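Local coordinates for alginate lyase, family PL7 (Zobellia galactanivorans, PDB 4BE3), which probably degrades alginate by beta-elimination, acting as an exolytic lyase of polysaccharide lyase family 7, at residues 22-25 and 29-32; 122-127 and 261-266; 153-156 and 161-164. All coordinates share one frame; numbering follows the deposited sequence.

Contact 1 (22-25 and 29-32); sequences THKE and NYAK
Lys24 lays its aliphatic chain across one face of the Tyr30 ring, and this CH-pi contact is the heart of the pairing. Its CG stands 3.8 Å above the ring centroid, only 5° off the normal. Further out the chain drifts to one side of the ring, with Lys24 CE 3.6 Å from Tyr30 CD1. That course follows from the torsions: CG is anti to the backbone N (chi1 -177°), and a bend at chi2 then turns the outer methylenes along the ring instead of lifting them off it. The ammonium group lies past the ring and makes a weak hydrogen bond with Asp26 O, in the turn between the segments. At the phenol end, the methyl CG2 of Thr22 meets Tyr30 OH at 3.5 Å, a packing contact. Thr22 OG1 and Lys32 NZ come within 3.9 Å of each other, but what joins them is Asp20: its OD1 is hydrogen-bonded to the threonine hydroxyl, and its OD2 forms a salt bridge with the lysine. Replacing Tyr30 with an alanine would probably leave the Lys24 methylenes without the surface they lie on and open a gap beside the Thr22 methyl.

Leu18 touches both Tyr30 and Lys32, while Lys24 is fixed by backbone hydrogen bonds to Ile16. His23, between the two contact residues, points away from 29-32 and touches the bound meso-tartaric acid. The short strand 23-24 pairs antiparallel with 14-17 at the rim of the sheet that, as in other PL7 lyases, probably lines the substrate groove, and the chain folds back over it before running into the second sheet at 36-41, a surface connection between the two sheets of the family's beta-jelly roll fold.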
ATOM      1  N   THR A  22      15.340 -21.657  -5.266  1.00 30.51           N
ATOM      2  CA  THR A  22      15.430 -21.198  -3.857  1.00 34.84           C
ATOM      3  C   THR A  22      14.501 -20.004  -3.636  1.00 37.43           C
ATOM      4  O   THR A  22      14.597 -19.017  -4.395  1.00 32.22           O
ATOM      5  CB  THR A  22      16.879 -20.709  -3.559  1.00 32.85           C
ATOM      6  OG1 THR A  22      17.764 -21.798  -3.783  1.00 35.73           O
ATOM      7  CG2 THR A  22      17.101 -20.211  -2.121  1.00 38.64           C
ATOM      8  N   HIS A  23      13.679 -20.045  -2.572  1.00 34.66           N
ATOM      9  CA  HIS A  23      12.905 -18.865  -2.150  1.00 32.56           C
ATOM     10  C   HIS A  23      13.523 -18.257  -0.963  1.00 36.05           C
ATOM     11  O   HIS A  23      13.954 -18.995  -0.015  1.00 34.35           O
ATOM     12  CB  HIS A  23      11.481 -19.225  -1.769  1.00 36.62           C
ATOM     13  CG  HIS A  23      10.588 -19.580  -2.972  1.00 42.15           C
ATOM     14  ND1 HIS A  23       9.748 -18.649  -3.547  1.00 45.99           N
ATOM     15  CD2 HIS A  23      10.337 -20.789  -3.597  1.00 42.29           C
ATOM     16  CE1 HIS A  23       9.052 -19.254  -4.561  1.00 45.00           C
ATOM     17  NE2 HIS A  23       9.394 -20.559  -4.568  1.00 42.39           N
ATOM     18  N   LYS A  24      13.601 -16.945  -0.879  1.00 32.17           N
ATOM     19  CA  LYS A  24      14.278 -16.364   0.313  1.00 32.96           C
ATOM     20  C   LYS A  24      13.485 -15.101   0.633  1.00 36.17           C
ATOM     21  O   LYS A  24      13.251 -14.260  -0.248  1.00 30.94           O
ATOM     22  CB  LYS A  24      15.777 -16.047   0.094  1.00 33.21           C
ATOM     23  CG  LYS A  24      16.502 -15.511   1.356  1.00 38.01           C
ATOM     24  CD  LYS A  24      16.896 -16.640   2.316  1.00 40.37           C
ATOM     25  CE  LYS A  24      17.739 -16.108   3.490  1.00 49.42           C
ATOM     26  NZ  LYS A  24      16.796 -15.854   4.600  1.00 56.06           N
ATOM     27  N   GLU A  25      13.036 -14.976   1.908  1.00 31.92           N
ATOM     28  CA  GLU A  25      12.138 -13.861   2.218  1.00 34.35           C
ATOM     29  C   GLU A  25      12.960 -12.707   2.800  1.00 35.80           C
ATOM     30  O   GLU A  25      12.564 -11.541   2.715  1.00 36.43           O
ATOM     31  CB  GLU A  25      11.095 -14.401   3.213  1.00 40.73           C
ATOM     32  CG  GLU A  25      10.033 -13.404   3.592  1.00 52.23           C
ATOM     33  CD  GLU A  25       8.869 -13.345   2.551  1.00 55.72           C
ATOM     34  OE1 GLU A  25       8.700 -14.349   1.769  1.00 55.91           O
ATOM     35  OE2 GLU A  25       8.093 -12.307   2.588  1.00 54.72           O
ATOM     36  N   ASN A  29      21.794  -8.912   3.720  1.00 30.45           N
ATOM     37  CA  ASN A  29      22.984  -9.769   3.760  1.00 32.25           C
ATOM     38  C   ASN A  29      22.747 -11.153   3.211  1.00 38.51           C
ATOM     39  O   ASN A  29      23.070 -12.170   3.872  1.00 36.62           O
ATOM     40  CB  ASN A  29      23.527  -9.849   5.180  1.00 38.68           C
ATOM     41  CG  ASN A  29      23.927  -8.476   5.677  1.00 38.50           C
ATOM     42  OD1 ASN A  29      24.388  -7.646   4.849  1.00 39.83           O
ATOM     43  ND2 ASN A  29      23.717  -8.173   6.998  1.00 44.13           N
ATOM     44  N   TYR A  30      22.194 -11.223   1.980  1.00 31.17           N
ATOM     45  CA  TYR A  30      21.973 -12.526   1.338  1.00 33.05           C
ATOM     46  C   TYR A  30      22.501 -12.485  -0.026  1.00 31.49           C
ATOM     47  O   TYR A  30      22.229 -11.492  -0.722  1.00 33.56           O
ATOM     48  CB  TYR A  30      20.513 -12.794   1.316  1.00 32.95           C
ATOM     49  CG  TYR A  30      20.228 -14.113   0.581  1.00 35.66           C
ATOM     50  CD1 TYR A  30      20.440 -15.311   1.197  1.00 37.35           C
ATOM     51  CD2 TYR A  30      19.804 -14.096  -0.785  1.00 33.24           C
ATOM     52  CE1 TYR A  30      20.201 -16.556   0.553  1.00 35.91           C
ATOM     53  CE2 TYR A  30      19.506 -15.291  -1.407  1.00 32.25           C
ATOM     54  CZ  TYR A  30      19.723 -16.506  -0.744  1.00 37.77           C
ATOM     55  OH  TYR A  30      19.483 -17.680  -1.403  1.00 36.14           O
ATOM     56  N   ALA A  31      23.258 -13.510  -0.432  1.00 33.16           N
ATOM     57  CA  ALA A  31      23.672 -13.587  -1.862  1.00 30.57           C
ATOM     58  C   ALA A  31      23.736 -15.055  -2.159  1.00 34.09           C
ATOM     59  O   ALA A  31      23.794 -15.904  -1.222  1.00 32.03           O
ATOM     60  CB  ALA A  31      25.052 -12.913  -2.116  1.00 32.63           C
ATOM     61  N   LYS A  32      23.751 -15.402  -3.462  1.00 28.44           N
ATOM     62  CA  LYS A  32      24.059 -16.748  -3.773  1.00 32.98           C
ATOM     63  C   LYS A  32      24.794 -16.682  -5.080  1.00 35.12           C
ATOM     64  O   LYS A  32      24.312 -16.094  -6.106  1.00 33.51           O
ATOM     65  CB  LYS A  32      22.778 -17.572  -3.894  1.00 34.83           C
ATOM     66  CG  LYS A  32      23.246 -18.946  -4.408  1.00 43.93           C
ATOM     67  CD  LYS A  32      22.801 -20.096  -3.571  1.00 54.45           C
ATOM     68  CE  LYS A  32      21.449 -20.613  -4.008  1.00 51.17           C
ATOM     69  NZ  LYS A  32      21.621 -22.089  -3.845  1.00 46.19           N
TER

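Contact 2 (122-127 and 261-266); sequences KIFYKK and YNQTNG
Phe124 overlaps the aliphatic part of Gln263, its CE2 lying 3.7 Å from Gln263 CG. Gln263 follows directly on strand 260-262; that strand and 121-126 belong to the curved antiparallel sheet of the PL7 jelly roll and are not direct neighbours: strand 104-112 runs between them, and its Ser104 touches both Phe124 and Gln263. The methylene approaches the ring obliquely, and the flat end of the glutamine stands almost upright to it, the ring and amide planes being 85° apart. With CG anti to its carbonyl carbon (chi1 -74°), Phe124 swings its ring over the intervening strand, nearer to Gln263 than its CB bond alone would suggest. One row along, Lys122 CD approaches Tyr261 CE2 more loosely, at 4.4 Å. The polar ends of this pair are engaged elsewhere, Lys122 NZ with Asp153 and Glu119, Tyr261 OH in a hydrogen bond with Ser61. Ile123, between the two contact residues, packs instead on Tyr189 and Ile191 of the other sheet. Where strand 260-262 ends, an Asx turn takes over: Thr264 N donates to Asn262 OD1 at 3.0 Å, from 57° out of the carbonyl plane.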
ATOM      1  N   LYS A 122       4.895  -6.267 -18.323  1.00 16.71           N
ATOM      2  CA  LYS A 122       6.159  -6.967 -18.207  1.00 15.57           C
ATOM      3  C   LYS A 122       7.075  -6.128 -19.187  1.00 17.05           C
ATOM      4  O   LYS A 122       6.630  -5.827 -20.340  1.00 16.63           O
ATOM      5  CB  LYS A 122       6.119  -8.395 -18.788  1.00 15.61           C
ATOM      6  CG  LYS A 122       5.389  -9.299 -17.765  1.00 17.30           C
ATOM      7  CD  LYS A 122       5.533 -10.813 -18.218  1.00 19.59           C
ATOM      8  CE  LYS A 122       4.755 -11.070 -19.537  1.00 22.59           C
ATOM      9  NZ  LYS A 122       3.269 -10.807 -19.609  1.00 25.34           N
ATOM     10  N   ILE A 123       8.204  -5.694 -18.697  1.00 15.29           N
ATOM     11  CA  ILE A 123       9.171  -4.921 -19.579  1.00 16.55           C
ATOM     12  C   ILE A 123      10.214  -5.974 -19.980  1.00 15.34           C
ATOM     13  O   ILE A 123      10.886  -6.628 -19.157  1.00 16.53           O
ATOM     14  CB  ILE A 123       9.829  -3.794 -18.777  1.00 15.42           C
ATOM     15  CG1 ILE A 123       8.702  -2.819 -18.300  1.00 17.65           C
ATOM     16  CG2 ILE A 123      10.897  -3.107 -19.588  1.00 17.87           C
ATOM     17  CD1 ILE A 123       9.349  -1.747 -17.282  1.00 19.15           C
ATOM     18  N   PHE A 124      10.440  -6.011 -21.329  1.00 14.41           N
ATOM     19  CA  PHE A 124      11.393  -6.999 -21.899  1.00 13.71           C
ATOM     20  C   PHE A 124      12.597  -6.292 -22.507  1.00 15.00           C
ATOM     21  O   PHE A 124      12.456  -5.179 -23.056  1.00 16.95           O
ATOM     22  CB  PHE A 124      10.685  -7.638 -23.127  1.00 13.58           C
ATOM     23  CG  PHE A 124       9.588  -8.612 -22.801  1.00 16.87           C
ATOM     24  CD1 PHE A 124       8.298  -8.197 -22.341  1.00 16.42           C
ATOM     25  CD2 PHE A 124       9.851 -10.009 -23.071  1.00 16.81           C
ATOM     26  CE1 PHE A 124       7.274  -9.130 -22.110  1.00 17.84           C
ATOM     27  CE2 PHE A 124       8.774 -10.897 -22.889  1.00 17.28           C
ATOM     28  CZ  PHE A 124       7.553 -10.511 -22.396  1.00 16.75           C
ATOM     29  N   TYR A 125      13.696  -7.052 -22.568  1.00 14.62           N
ATOM     30  CA  TYR A 125      14.842  -6.658 -23.427  1.00 14.00           C
ATOM     31  C   TYR A 125      15.004  -7.961 -24.273  1.00 15.87           C
ATOM     32  O   TYR A 125      15.081  -9.063 -23.726  1.00 16.98           O
ATOM     33  CB  TYR A 125      16.096  -6.388 -22.563  1.00 16.40           C
ATOM     34  CG  TYR A 125      17.323  -6.262 -23.472  1.00 16.51           C
ATOM     35  CD1 TYR A 125      18.042  -7.388 -23.920  1.00 17.98           C
ATOM     36  CD2 TYR A 125      17.710  -4.995 -23.906  1.00 18.11           C
ATOM     37  CE1 TYR A 125      19.140  -7.207 -24.744  1.00 19.22           C
ATOM     38  CE2 TYR A 125      18.864  -4.781 -24.692  1.00 18.12           C
ATOM     39  CZ  TYR A 125      19.504  -5.926 -25.132  1.00 19.64           C
ATOM     40  OH  TYR A 125      20.585  -5.742 -26.016  1.00 21.58           O
ATOM     41  N   LYS A 126      15.039  -7.786 -25.625  1.00 15.93           N
ATOM     42  CA  LYS A 126      15.199  -8.955 -26.515  1.00 14.08           C
ATOM     43  C   LYS A 126      16.325  -8.636 -27.545  1.00 16.57           C
ATOM     44  O   LYS A 126      16.348  -7.511 -28.124  1.00 17.44           O
ATOM     45  CB  LYS A 126      13.881  -9.122 -27.203  1.00 14.61           C
ATOM     46  CG  LYS A 126      13.973 -10.305 -28.299  1.00 16.74           C
ATOM     47  CD  LYS A 126      12.541 -10.485 -28.831  1.00 15.75           C
ATOM     48  CE  LYS A 126      12.638 -11.446 -30.088  1.00 16.78           C
ATOM     49  NZ  LYS A 126      11.227 -11.646 -30.643  1.00 16.94           N
ATOM     50  N   LYS A 127      17.226  -9.604 -27.760  1.00 16.54           N
ATOM     51  CA  LYS A 127      18.307  -9.287 -28.733  1.00 17.02           C
ATOM     52  C   LYS A 127      18.570 -10.599 -29.477  1.00 17.79           C
ATOM     53  O   LYS A 127      18.882 -11.605 -28.903  1.00 19.33           O
ATOM     54  CB  LYS A 127      19.582  -8.759 -28.028  1.00 19.07           C
ATOM     55  CG  LYS A 127      20.641  -8.311 -29.104  1.00 19.95           C
ATOM     56  CD  LYS A 127      21.998  -8.037 -28.494  1.00 22.09           C
ATOM     57  CE  LYS A 127      22.725  -9.303 -28.145  1.00 23.77           C
ATOM     58  NZ  LYS A 127      22.990 -10.218 -29.380  1.00 23.87           N
ATOM     59  N   TYR A 261      13.887 -12.376 -15.403  1.00 18.94           N
ATOM     60  CA  TYR A 261      12.876 -13.444 -15.548  1.00 19.63           C
ATOM     61  C   TYR A 261      13.100 -13.873 -16.996  1.00 19.64           C
ATOM     62  O   TYR A 261      12.708 -13.141 -17.946  1.00 18.47           O
ATOM     63  CB  TYR A 261      11.512 -12.749 -15.365  1.00 19.53           C
ATOM     64  CG  TYR A 261      10.299 -13.660 -15.615  1.00 18.38           C
ATOM     65  CD1 TYR A 261      10.403 -15.066 -15.574  1.00 20.09           C
ATOM     66  CD2 TYR A 261       9.032 -13.035 -15.817  1.00 20.24           C
ATOM     67  CE1 TYR A 261       9.213 -15.841 -15.712  1.00 22.62           C
ATOM     68  CE2 TYR A 261       7.893 -13.817 -15.960  1.00 20.78           C
ATOM     69  CZ  TYR A 261       7.999 -15.158 -15.904  1.00 22.48           C
ATOM     70  OH  TYR A 261       6.827 -15.889 -16.048  1.00 27.28           O
ATOM     71  N   ASN A 262      13.732 -15.000 -17.146  1.00 20.65           N
ATOM     72  CA  ASN A 262      14.235 -15.458 -18.500  1.00 21.34           C
ATOM     73  C   ASN A 262      13.070 -15.884 -19.317  1.00 21.73           C
ATOM     74  O   ASN A 262      12.358 -16.747 -18.870  1.00 27.81           O
ATOM     75  CB  ASN A 262      15.138 -16.615 -18.275  1.00 20.89           C
ATOM     76  CG  ASN A 262      16.034 -16.881 -19.521  1.00 21.72           C
ATOM     77  OD1 ASN A 262      15.759 -16.296 -20.582  1.00 20.58           O
ATOM     78  ND2 ASN A 262      17.056 -17.674 -19.358  1.00 21.78           N
ATOM     79  N   GLN A 263      12.853 -15.327 -20.542  1.00 17.85           N
ATOM     80  CA  GLN A 263      11.712 -15.863 -21.269  1.00 16.63           C
ATOM     81  C   GLN A 263      12.214 -16.859 -22.321  1.00 20.30           C
ATOM     82  O   GLN A 263      11.385 -17.374 -23.068  1.00 20.65           O
ATOM     83  CB  GLN A 263      11.122 -14.736 -22.122  1.00 19.67           C
ATOM     84  CG  GLN A 263      10.764 -13.524 -21.216  1.00 19.07           C
ATOM     85  CD  GLN A 263       9.638 -13.882 -20.253  1.00 19.63           C
ATOM     86  OE1 GLN A 263       9.897 -13.972 -18.964  1.00 24.77           O
ATOM     87  NE2 GLN A 263       8.462 -14.062 -20.716  1.00 17.41           N
ATOM     88  N   THR A 264      13.487 -17.214 -22.285  1.00 19.92           N
ATOM     89  CA  THR A 264      13.874 -18.302 -23.224  1.00 19.45           C
ATOM     90  C   THR A 264      13.968 -19.633 -22.426  1.00 21.24           C
ATOM     91  O   THR A 264      14.673 -19.756 -21.437  1.00 25.01           O
ATOM     92  CB  THR A 264      15.317 -17.980 -23.773  1.00 20.25           C
ATOM     93  OG1 THR A 264      15.295 -16.756 -24.491  1.00 20.38           O
ATOM     94  CG2 THR A 264      15.661 -19.085 -24.886  1.00 19.18           C
ATOM     95  N   ASN A 265      13.134 -20.559 -22.821  1.00 21.29           N
ATOM     96  CA  ASN A 265      13.079 -21.905 -22.198  1.00 22.71           C
ATOM     97  C   ASN A 265      13.403 -22.962 -23.223  1.00 26.46           C
ATOM     98  O   ASN A 265      13.712 -22.665 -24.396  1.00 24.42           O
ATOM     99  CB  ASN A 265      11.675 -22.118 -21.636  1.00 21.67           C
ATOM    100  CG  ASN A 265      10.624 -21.844 -22.695  1.00 22.28           C
ATOM    101  OD1 ASN A 265      10.557 -22.612 -23.661  1.00 23.55           O
ATOM    102  ND2 ASN A 265       9.766 -20.764 -22.511  1.00 22.28           N
ATOM    103  N   GLY A 266      13.292 -24.222 -22.790  1.00 26.24           N
ATOM    104  CA  GLY A 266      13.592 -25.309 -23.737  1.00 25.75           C
ATOM    105  C   GLY A 266      12.348 -26.029 -24.178  1.00 29.80           C
ATOM    106  O   GLY A 266      12.472 -27.101 -24.819  1.00 29.02           O
TER

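Contact 3 (153-156 and 161-164); sequences DYST and YDMS
The loop after strand 153-157 folds back so that an Asx turn beginning at Asp162 sits against Ser155. The hydroxyl of Ser155 is the meeting point: Met163 N donates to Ser155 OG over 3.0 Å in a nearly straight bond (164°). Ser155 OG is anti to its own backbone N (chi1 -173°), which aims it at the returning chain. Around this bond the carbon atoms close in, with Asp162 CB and Met163 CB each 3.4 Å from Ser155 OG. Asp162 CB also packs against the backbone of the next strand residue, 4.0 Å from Thr156 C.

Strand 153-157 pairs with 133-141 in the larger, curved sheet of the jelly roll, and that neighbour supplies the second partner of the serine. Ser155 OG is hydrogen-bonded to Asn139 OD1 as well, so the buried hydroxyl is gripped from the strand and from the loop together. Met163 stretches its side chain fully beyond CG, reaching Phe137 and Asn139 of the same strand and Trp275 of a loop.

Within the turn, Asp162 OD1 takes two bonds from Ser164. The backbone N donates to it at 2.8 Å, on the anti lone pair, while the hydroxyl OG uses the syn one. This double grip holds the carboxylate against rotation and would offset part of its negative charge. Gln230 of helix 229-234 packs against Ser155, Asp162 and Ser164 alike, reaching both the strand and the loop that returns to it.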
ATOM      1  N   ASP A 153      -1.069 -11.049 -24.604  1.00 20.20           N
ATOM      2  CA  ASP A 153      -0.276  -9.855 -24.281  1.00 20.52           C
ATOM      3  C   ASP A 153      -0.332  -8.957 -25.512  1.00 24.54           C
ATOM      4  O   ASP A 153      -0.257  -9.446 -26.657  1.00 24.77           O
ATOM      5  CB  ASP A 153       1.180 -10.216 -24.116  1.00 23.02           C
ATOM      6  CG  ASP A 153       1.551 -10.789 -22.759  1.00 24.15           C
ATOM      7  OD1 ASP A 153       0.724 -11.441 -22.061  1.00 24.23           O
ATOM      8  OD2 ASP A 153       2.740 -10.636 -22.396  1.00 22.87           O
ATOM      9  N   TYR A 154      -0.387  -7.662 -25.308  1.00 18.05           N
ATOM     10  CA  TYR A 154      -0.280  -6.690 -26.374  1.00 19.97           C
ATOM     11  C   TYR A 154       1.022  -5.959 -26.162  1.00 21.03           C
ATOM     12  O   TYR A 154       1.299  -5.455 -25.074  1.00 21.24           O
ATOM     13  CB  TYR A 154      -1.403  -5.745 -26.206  1.00 22.30           C
ATOM     14  CG  TYR A 154      -1.326  -4.653 -27.257  1.00 24.65           C
ATOM     15  CD1 TYR A 154      -1.191  -4.967 -28.638  1.00 28.82           C
ATOM     16  CD2 TYR A 154      -1.191  -3.303 -26.869  1.00 32.78           C
ATOM     17  CE1 TYR A 154      -1.031  -3.920 -29.616  1.00 33.37           C
ATOM     18  CE2 TYR A 154      -1.143  -2.273 -27.812  1.00 37.88           C
ATOM     19  CZ  TYR A 154      -1.064  -2.576 -29.167  1.00 41.04           C
ATOM     20  OH  TYR A 154      -0.945  -1.540 -30.010  1.00 43.57           O
ATOM     21  N   SER A 155       1.933  -6.003 -27.158  1.00 18.50           N
ATOM     22  CA  SER A 155       3.290  -5.572 -26.974  1.00 17.97           C
ATOM     23  C   SER A 155       3.558  -4.205 -27.605  1.00 21.04           C
ATOM     24  O   SER A 155       3.166  -3.949 -28.780  1.00 21.35           O
ATOM     25  CB  SER A 155       4.252  -6.650 -27.678  1.00 17.95           C
ATOM     26  OG  SER A 155       5.569  -6.298 -27.363  1.00 18.26           O
ATOM     27  N   THR A 156       4.250  -3.327 -26.927  1.00 16.74           N
ATOM     28  CA  THR A 156       4.458  -1.955 -27.399  1.00 16.95           C
ATOM     29  C   THR A 156       5.926  -1.650 -27.384  1.00 17.58           C
ATOM     30  O   THR A 156       6.608  -1.772 -26.297  1.00 18.09           O
ATOM     31  CB  THR A 156       3.758  -0.970 -26.443  1.00 18.25           C
ATOM     32  OG1 THR A 156       2.337  -1.145 -26.581  1.00 18.94           O
ATOM     33  CG2 THR A 156       4.041   0.508 -26.838  1.00 20.78           C
ATOM     34  N   TYR A 161      12.224  -2.995 -31.634  1.00 17.48           N
ATOM     35  CA  TYR A 161      11.027  -3.690 -32.063  1.00 16.55           C
ATOM     36  C   TYR A 161      10.122  -4.044 -30.855  1.00 19.69           C
ATOM     37  O   TYR A 161      10.542  -3.968 -29.693  1.00 20.57           O
ATOM     38  CB  TYR A 161      11.414  -5.056 -32.578  1.00 15.84           C
ATOM     39  CG  TYR A 161      12.308  -4.946 -33.847  1.00 19.84           C
ATOM     40  CD1 TYR A 161      12.026  -3.981 -34.836  1.00 21.56           C
ATOM     41  CD2 TYR A 161      13.390  -5.801 -33.963  1.00 20.82           C
ATOM     42  CE1 TYR A 161      12.881  -3.873 -36.027  1.00 22.21           C
ATOM     43  CE2 TYR A 161      14.180  -5.766 -35.168  1.00 21.45           C
ATOM     44  CZ  TYR A 161      13.836  -4.809 -36.143  1.00 21.27           C
ATOM     45  OH  TYR A 161      14.635  -4.734 -37.330  1.00 25.57           O
ATOM     46  N   ASP A 162       8.894  -4.361 -31.120  1.00 18.09           N
ATOM     47  CA  ASP A 162       8.064  -5.018 -30.044  1.00 17.96           C
ATOM     48  C   ASP A 162       8.190  -6.587 -30.194  1.00 18.21           C
ATOM     49  O   ASP A 162       8.987  -7.061 -31.028  1.00 19.01           O
ATOM     50  CB  ASP A 162       6.592  -4.546 -30.066  1.00 17.24           C
ATOM     51  CG  ASP A 162       5.893  -4.908 -31.334  1.00 21.36           C
ATOM     52  OD1 ASP A 162       6.026  -6.044 -31.869  1.00 22.93           O
ATOM     53  OD2 ASP A 162       5.187  -4.007 -31.829  1.00 22.68           O
ATOM     54  N   MET A 163       7.457  -7.369 -29.400  1.00 17.96           N
ATOM     55  CA  MET A 163       7.784  -8.756 -29.351  1.00 19.10           C
ATOM     56  C   MET A 163       7.383  -9.429 -30.677  1.00 19.90           C
ATOM     57  O   MET A 163       7.833 -10.587 -30.905  1.00 20.25           O
ATOM     58  CB  MET A 163       6.759  -9.371 -28.285  1.00 20.16           C
ATOM     59  CG  MET A 163       7.239 -10.647 -27.751  1.00 24.11           C
ATOM     60  SD  MET A 163       5.801 -11.303 -26.767  1.00 23.92           S
ATOM     61  CE  MET A 163       6.715 -12.675 -26.044  1.00 25.98           C
ATOM     62  N   SER A 164       6.565  -8.749 -31.478  1.00 19.48           N
ATOM     63  CA  SER A 164       5.954  -9.433 -32.660  1.00 19.15           C
ATOM     64  C   SER A 164       6.958  -9.561 -33.827  1.00 19.23           C
ATOM     65  O   SER A 164       6.679 -10.235 -34.818  1.00 20.02           O
ATOM     66  CB  SER A 164       4.674  -8.691 -33.203  1.00 22.17           C
ATOM     67  OG  SER A 164       5.040  -7.426 -33.744  1.00 22.97           O
TER

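How the contacts relate
The three contacts follow one sheet of the jelly roll, the one that carries most of the tartrate-binding residues. Contact 1 comes first along the chain; contact 3 is nested in the long loop closed by contact 2. Centre to centre, contact 1 lies about 22 Å from contact 2 and about 32 Å from contact 3, on the opposite side of the chain's centre from the latter. Contacts 2 and 3, with centres about 12 Å apart, touch directly: Lys122 NZ forms a 2.8 Å salt bridge with Asp153 OD2, and Phe124 CE2 packs 4.2 Å from Met163 CE. The salt bridge thus reaches across strand 133-141, which lies between 121-126 and 153-157, while contact 1 sits apart towards the sheet's other end.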